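Local coordinates for hypothetical protein (Pseudomonas aeruginosa, PDB 2H1T), which is of unknown function but may bind glycolipids and take part in their metabolism, at residues 59-64 with 76-82; 105-109 with 183-187. The contacts are given in a common frame with arbitrary orientation. Where two conformers were deposited one is given. Residues are numbered along the deposited sequence.

Contact 1 (59-64 with 76-82); sequences HLREAV and LHLLADG
Two neighbouring strands of a six-stranded antiparallel sheet meet here, the base of the hairpin formed by strands 60-69 and 72-80, and they illustrate how side chains take over where regular pairing ends. The axes of 60-64 and 76-80 lie 4.6 Å apart at 178°. E62 faces L79 and V64 faces H77 as non-hydrogen-bonded pairs; between them A63 and L78 form the hydrogen-bonded pair, A63 N to L78 O and L78 N to A63 O both measuring 2.9 Å. Two residues further along each strand, A80 N donates to R61 O at 2.9 Å, but R61, with phi/psi of -113/-36, departs from strand geometry: with E62 it forms a classic beta bulge opposite R53. Its CA-to-CB bond points away, yet chi1 to chi3 all in m fold the side chain back, so that R61 NE donates to A80 O at 2.7 Å. Beyond the strand, D81 and G82 turn, G82 with positive phi (80°), and H59 ND1 donates to G82 O at 2.6 Å. On the face carrying E62, V64, H77 and L79, E62 is extended (chi1 and chi2 t) and its OE2 accepts from H77 NE2 at 2.6 Å, a His-carboxylate hydrogen bond; E62 CG also rests 3.6 Å from L79 CD2, and V64 CG2 lies 3.6 Å from H77 CD2. A63 and L78 point to the other face. Strand 45-54 flanks 60-64, R53 forming a salt bridge with E62 OE1, while strand 86-88 flanks 76-80; L60 and A63 pack on I103 of strand 102-106.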
loop_
_atom_site.group_PDB
_atom_site.type_symbol
_atom_site.label_atom_id
_atom_site.label_comp_id
_atom_site.label_asym_id
_atom_site.label_seq_id
_atom_site.Cartn_x
_atom_site.Cartn_y
_atom_site.Cartn_z
ATOM N N HIS A 59 2.956 -27.294 -13.131
ATOM C CA HIS A 59 1.669 -26.848 -13.688
ATOM C C HIS A 59 0.798 -26.245 -12.591
ATOM O O HIS A 59 0.535 -26.886 -11.590
ATOM C CB HIS A 59 0.897 -27.991 -14.314
ATOM C CG HIS A 59 1.579 -28.644 -15.466
ATOM N ND1 HIS A 59 0.902 -29.020 -16.608
ATOM C CD2 HIS A 59 2.871 -29.001 -15.659
ATOM C CE1 HIS A 59 1.751 -29.568 -17.462
ATOM N NE2 HIS A 59 2.951 -29.580 -16.908
ATOM N N LEU A 60 0.262 -25.054 -12.825
ATOM C CA LEU A 60 -0.640 -24.431 -11.904
ATOM C C LEU A 60 -1.922 -25.259 -11.718
ATOM O O LEU A 60 -2.528 -25.680 -12.705
ATOM C CB LEU A 60 -1.031 -23.030 -12.376
ATOM C CG LEU A 60 -1.728 -22.236 -11.275
ATOM C CD1 LEU A 60 -0.759 -21.677 -10.253
ATOM C CD2 LEU A 60 -2.486 -21.148 -11.881
ATOM N N ARG A 61 -2.308 -25.494 -10.462
ATOM C CA ARG A 61 -3.570 -26.191 -10.124
ATOM C C ARG A 61 -4.581 -25.274 -9.440
ATOM O O ARG A 61 -5.800 -25.435 -9.641
ATOM C CB ARG A 61 -3.303 -27.470 -9.288
ATOM C CG ARG A 61 -2.362 -28.501 -9.982
ATOM C CD ARG A 61 -2.882 -28.927 -11.427
ATOM N NE ARG A 61 -4.300 -29.305 -11.313
ATOM C CZ ARG A 61 -4.765 -30.507 -10.944
ATOM N NH1 ARG A 61 -3.955 -31.502 -10.659
ATOM N NH2 ARG A 61 -6.077 -30.697 -10.828
ATOM N N GLU A 62 -4.114 -24.343 -8.603
ATOM C CA GLU A 62 -5.020 -23.397 -7.945
ATOM C C GLU A 62 -4.410 -22.005 -7.780
ATOM O O GLU A 62 -3.195 -21.850 -7.531
ATOM C CB GLU A 62 -5.461 -23.967 -6.593
ATOM C CG GLU A 62 -6.647 -23.289 -5.932
ATOM C CD GLU A 62 -7.175 -24.098 -4.733
ATOM O OE1 GLU A 62 -6.437 -25.016 -4.228
ATOM O OE2 GLU A 62 -8.333 -23.833 -4.318
ATOM N N ALA A 63 -5.254 -20.994 -7.911
ATOM C CA ALA A 63 -4.843 -19.632 -7.617
ATOM C C ALA A 63 -5.965 -18.913 -6.849
ATOM O O ALA A 63 -7.112 -18.994 -7.230
ATOM C CB ALA A 63 -4.511 -18.906 -8.913
ATOM N N VAL A 64 -5.602 -18.216 -5.776
ATOM C CA VAL A 64 -6.518 -17.406 -4.974
ATOM C C VAL A 64 -5.945 -15.996 -4.809
ATOM O O VAL A 64 -4.772 -15.842 -4.466
ATOM C CB VAL A 64 -6.724 -18.040 -3.566
ATOM C CG1 VAL A 64 -7.745 -17.279 -2.789
ATOM C CG2 VAL A 64 -7.140 -19.480 -3.697
ATOM N N LEU A 76 -10.729 -13.369 -6.404
ATOM C CA LEU A 76 -10.730 -14.287 -7.551
ATOM C C LEU A 76 -10.173 -15.644 -7.124
ATOM O O LEU A 76 -9.115 -15.731 -6.490
ATOM C CB LEU A 76 -9.911 -13.694 -8.701
ATOM C CG LEU A 76 -9.720 -14.534 -9.985
ATOM C CD1 LEU A 76 -11.088 -14.765 -10.701
ATOM C CD2 LEU A 76 -8.725 -13.852 -10.920
ATOM N N HIS A 77 -10.909 -16.701 -7.470
ATOM C CA HIS A 77 -10.514 -18.082 -7.201
ATOM C C HIS A 77 -10.560 -18.893 -8.498
ATOM O O HIS A 77 -11.624 -19.091 -9.077
ATOM C CB HIS A 77 -11.471 -18.724 -6.201
ATOM C CG HIS A 77 -10.996 -20.042 -5.663
ATOM N ND1 HIS A 77 -11.788 -20.848 -4.878
ATOM C CD2 HIS A 77 -9.816 -20.697 -5.797
ATOM C CE1 HIS A 77 -11.119 -21.947 -4.554
ATOM N NE2 HIS A 77 -9.912 -21.874 -5.090
ATOM N N LEU A 78 -9.403 -19.370 -8.939
ATOM C CA LEU A 78 -9.285 -20.152 -10.170
ATOM C C LEU A 78 -8.737 -21.539 -9.873
ATOM O O LEU A 78 -7.875 -21.722 -8.991
ATOM C CB LEU A 78 -8.335 -19.434 -11.166
ATOM C CG LEU A 78 -8.782 -18.077 -11.694
ATOM C CD1 LEU A 78 -7.680 -17.437 -12.456
ATOM C CD2 LEU A 78 -10.065 -18.228 -12.571
ATOM N N LEU A 79 -9.334 -22.523 -10.547
ATOM C CA LEU A 79 -8.839 -23.891 -10.529
ATOM C C LEU A 79 -8.433 -24.259 -11.961
ATOM O O LEU A 79 -9.089 -23.882 -12.911
ATOM C CB LEU A 79 -9.880 -24.879 -9.966
ATOM C CG LEU A 79 -10.076 -24.979 -8.435
ATOM C CD1 LEU A 79 -11.310 -25.818 -8.067
ATOM C CD2 LEU A 79 -8.870 -25.551 -7.673
ATOM N N ALA A 80 -7.326 -24.978 -12.096
ATOM C CA ALA A 80 -6.848 -25.464 -13.393
ATOM C C ALA A 80 -6.517 -26.952 -13.264
ATOM O O ALA A 80 -5.983 -27.376 -12.253
ATOM C CB ALA A 80 -5.615 -24.704 -13.857
ATOM N N ASP A 81 -6.796 -27.734 -14.305
ATOM C CA ASP A 81 -6.516 -29.185 -14.230
ATOM C C ASP A 81 -5.072 -29.607 -14.530
ATOM O O ASP A 81 -4.746 -30.803 -14.431
ATOM C CB ASP A 81 -7.524 -29.998 -15.053
ATOM C CG ASP A 81 -7.399 -29.804 -16.545
ATOM O OD1 ASP A 81 -6.628 -28.957 -17.000
ATOM O OD2 ASP A 81 -8.061 -30.575 -17.274
ATOM N N GLY A 82 -4.211 -28.634 -14.854
ATOM C CA GLY A 82 -2.833 -28.887 -15.294
ATOM C C GLY A 82 -2.703 -29.279 -16.772
ATOM O O GLY A 82 -1.578 -29.541 -17.267
HETATM O O HOH W 1 -7.269 -27.902 -9.779
#

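Contact 2 (105-109 with 183-187); sequences IWPSP and GLFQR
A single aromatic ring can join remote parts of a chain without any backbone pairing, and F185 does so here. The segment 105-109 leaves strand 102-106 after W106, passes through a cis peptide bond before P107, and continues irregularly to P109; a weak hydrogen bond from S108 N to I105 O (3.1 Å) closes the bend. Facing it, L184 (phi/psi -117/-47) and F185 form a classic beta bulge opposite Y181, and strand 185-187 starts at F185. The nearest CA atoms, those of P109 and F185, are still 6.9 Å apart, so side chains bridge the gap. F185, chi1 m (-58°) and chi2 -81°, points toward the bend. P109, its ring C-gamma endo, lies over one face of the phenyl group: CD is 3.8 Å from the F185 ring centroid and 11° off the normal, a CH-pi contact, and CG is 3.8 Å from F185 CG. The tip of the ring, F185 CZ, reaches P107 CB at 3.9 Å and W106 CZ3 at 3.8 Å. W106 leaves its backbone sideways, and chi1 t with chi2 -95° brings its six-membered ring close to the F185 ring, centroids 5.8 Å apart and planes at 60°, an oblique pair; L184, chi1 m and chi2 t, places CD1 at the indole edge, 4.4 Å from W106 CZ3. W106 NE1 is hydrogen-bonded to E40, and S108 OG to E22. W14 of the second subunit meets the rings of both W106 and F185, and residues 185-187 pair antiparallel with a strand of that subunit: an apolar, proline- and aromatic-rich cluster at a dimer interface where a beta sheet runs on between chains.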
loop_
_atom_site.group_PDB
_atom_site.type_symbol
_atom_site.label_atom_id
_atom_site.label_comp_id
_atom_site.label_asym_id
_atom_site.label_seq_id
_atom_site.Cartn_x
_atom_site.Cartn_y
_atom_site.Cartn_z
ATOM N N ILE A 105 1.037 -12.855 -13.471
ATOM C CA ILE A 105 0.410 -11.792 -12.659
ATOM C C ILE A 105 1.281 -10.577 -12.897
ATOM O O ILE A 105 2.494 -10.667 -12.736
ATOM C CB ILE A 105 0.494 -12.107 -11.138
ATOM C CG1 ILE A 105 -0.365 -13.322 -10.736
ATOM C CG2 ILE A 105 0.054 -10.884 -10.338
ATOM C CD1 ILE A 105 0.133 -14.061 -9.502
ATOM N N TRP A 106 0.658 -9.440 -13.201
ATOM C CA TRP A 106 1.321 -8.107 -13.169
ATOM C C TRP A 106 0.813 -7.416 -11.906
ATOM O O TRP A 106 -0.385 -7.444 -11.628
ATOM C CB TRP A 106 0.964 -7.232 -14.401
ATOM C CG TRP A 106 1.355 -5.794 -14.214
ATOM C CD1 TRP A 106 0.565 -4.742 -13.762
ATOM C CD2 TRP A 106 2.669 -5.237 -14.406
ATOM N NE1 TRP A 106 1.331 -3.589 -13.647
ATOM C CE2 TRP A 106 2.612 -3.865 -14.049
ATOM C CE3 TRP A 106 3.891 -5.778 -14.809
ATOM C CZ2 TRP A 106 3.726 -3.029 -14.116
ATOM C CZ3 TRP A 106 5.003 -4.935 -14.879
ATOM C CH2 TRP A 106 4.907 -3.584 -14.532
ATOM N N PRO A 107 1.693 -6.742 -11.171
ATOM C CA PRO A 107 3.136 -6.638 -11.345
ATOM C C PRO A 107 3.924 -7.607 -10.480
ATOM O O PRO A 107 4.213 -7.312 -9.314
ATOM C CB PRO A 107 3.398 -5.197 -10.904
ATOM C CG PRO A 107 2.389 -4.923 -9.884
ATOM C CD PRO A 107 1.207 -5.789 -10.142
ATOM N N SER A 108 4.327 -8.743 -11.049
ATOM C CA SER A 108 5.159 -9.677 -10.276
ATOM C C SER A 108 6.127 -10.454 -11.132
ATOM O O SER A 108 5.734 -11.155 -12.059
ATOM C CB SER A 108 4.336 -10.658 -9.457
ATOM O OG SER A 108 5.161 -11.630 -8.809
ATOM N N PRO A 109 7.410 -10.422 -10.756
ATOM C CA PRO A 109 8.332 -11.256 -11.541
ATOM C C PRO A 109 8.374 -12.707 -11.046
ATOM O O PRO A 109 9.059 -13.583 -11.642
ATOM C CB PRO A 109 9.665 -10.546 -11.328
ATOM C CG PRO A 109 9.571 -10.046 -9.975
ATOM C CD PRO A 109 8.130 -9.627 -9.745
ATOM N N GLY A 183 15.161 -3.144 -15.478
ATOM C CA GLY A 183 14.369 -1.932 -15.615
ATOM C C GLY A 183 12.959 -2.062 -15.073
ATOM O O GLY A 183 12.262 -1.069 -15.010
ATOM N N LEU A 184 12.529 -3.270 -14.674
ATOM C CA LEU A 184 11.197 -3.454 -14.108
ATOM C C LEU A 184 11.192 -3.933 -12.651
ATOM O O LEU A 184 10.408 -3.410 -11.866
ATOM C CB LEU A 184 10.362 -4.429 -14.931
ATOM C CG LEU A 184 9.860 -3.871 -16.257
ATOM C CD1 LEU A 184 8.975 -4.912 -16.850
ATOM C CD2 LEU A 184 9.112 -2.619 -16.061
ATOM N N PHE A 185 11.990 -4.947 -12.314
ATOM C CA PHE A 185 12.023 -5.461 -10.942
ATOM C C PHE A 185 13.413 -5.820 -10.530
ATOM O O PHE A 185 14.217 -6.296 -11.382
ATOM C CB PHE A 185 11.173 -6.708 -10.811
ATOM C CG PHE A 185 9.745 -6.501 -11.186
ATOM C CD1 PHE A 185 8.847 -5.921 -10.283
ATOM C CD2 PHE A 185 9.279 -6.887 -12.423
ATOM C CE1 PHE A 185 7.505 -5.732 -10.624
ATOM C CE2 PHE A 185 7.907 -6.688 -12.778
ATOM C CZ PHE A 185 7.033 -6.092 -11.879
ATOM N N GLN A 186 13.683 -5.632 -9.230
ATOM C CA GLN A 186 14.914 -6.093 -8.616
ATOM C C GLN A 186 14.636 -6.928 -7.358
ATOM O O GLN A 186 13.942 -6.496 -6.424
ATOM C CB GLN A 186 15.784 -4.908 -8.243
ATOM C CG GLN A 186 17.189 -5.254 -7.844
ATOM C CD GLN A 186 17.951 -4.019 -7.385
ATOM O OE1 GLN A 186 17.381 -2.923 -7.244
ATOM N NE2 GLN A 186 19.253 -4.188 -7.145
ATOM N N ARG A 187 15.237 -8.094 -7.304
ATOM C CA ARG A 187 15.279 -8.818 -6.046
ATOM C C ARG A 187 16.049 -8.085 -4.958
ATOM O O ARG A 187 17.174 -7.613 -5.155
ATOM C CB ARG A 187 15.758 -10.252 -6.212
ATOM C CG ARG A 187 15.001 -11.184 -5.227
ATOM C CD ARG A 187 14.790 -12.567 -5.767
ATOM N NE ARG A 187 15.883 -13.384 -5.300
ATOM C CZ ARG A 187 16.387 -14.452 -5.891
ATOM N NH1 ARG A 187 15.958 -14.903 -7.047
ATOM N NH2 ARG A 187 17.370 -15.058 -5.292
#

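How the contacts relate
The two contacts lie on opposite sides of the chain's centre, their centres 21 Å apart and their nearest atoms about 7 Å apart without touching. They follow in series: contact 1 closes before contact 2 opens. Contact 1 lies within the six-stranded antiparallel sheet, whereas contact 2 brings W106 and the loop after strand 102-106 against strand 185-187; these are the edge strands of the mixed sheet within this chain, which continues into the second subunit. Strand 102-106 links the sites, since I103 packs on L60 and A63 of contact 1 and the same strand runs on into W106. The pair therefore contrasts a local hairpin with a long-range packing contact to which the second subunit adds W14.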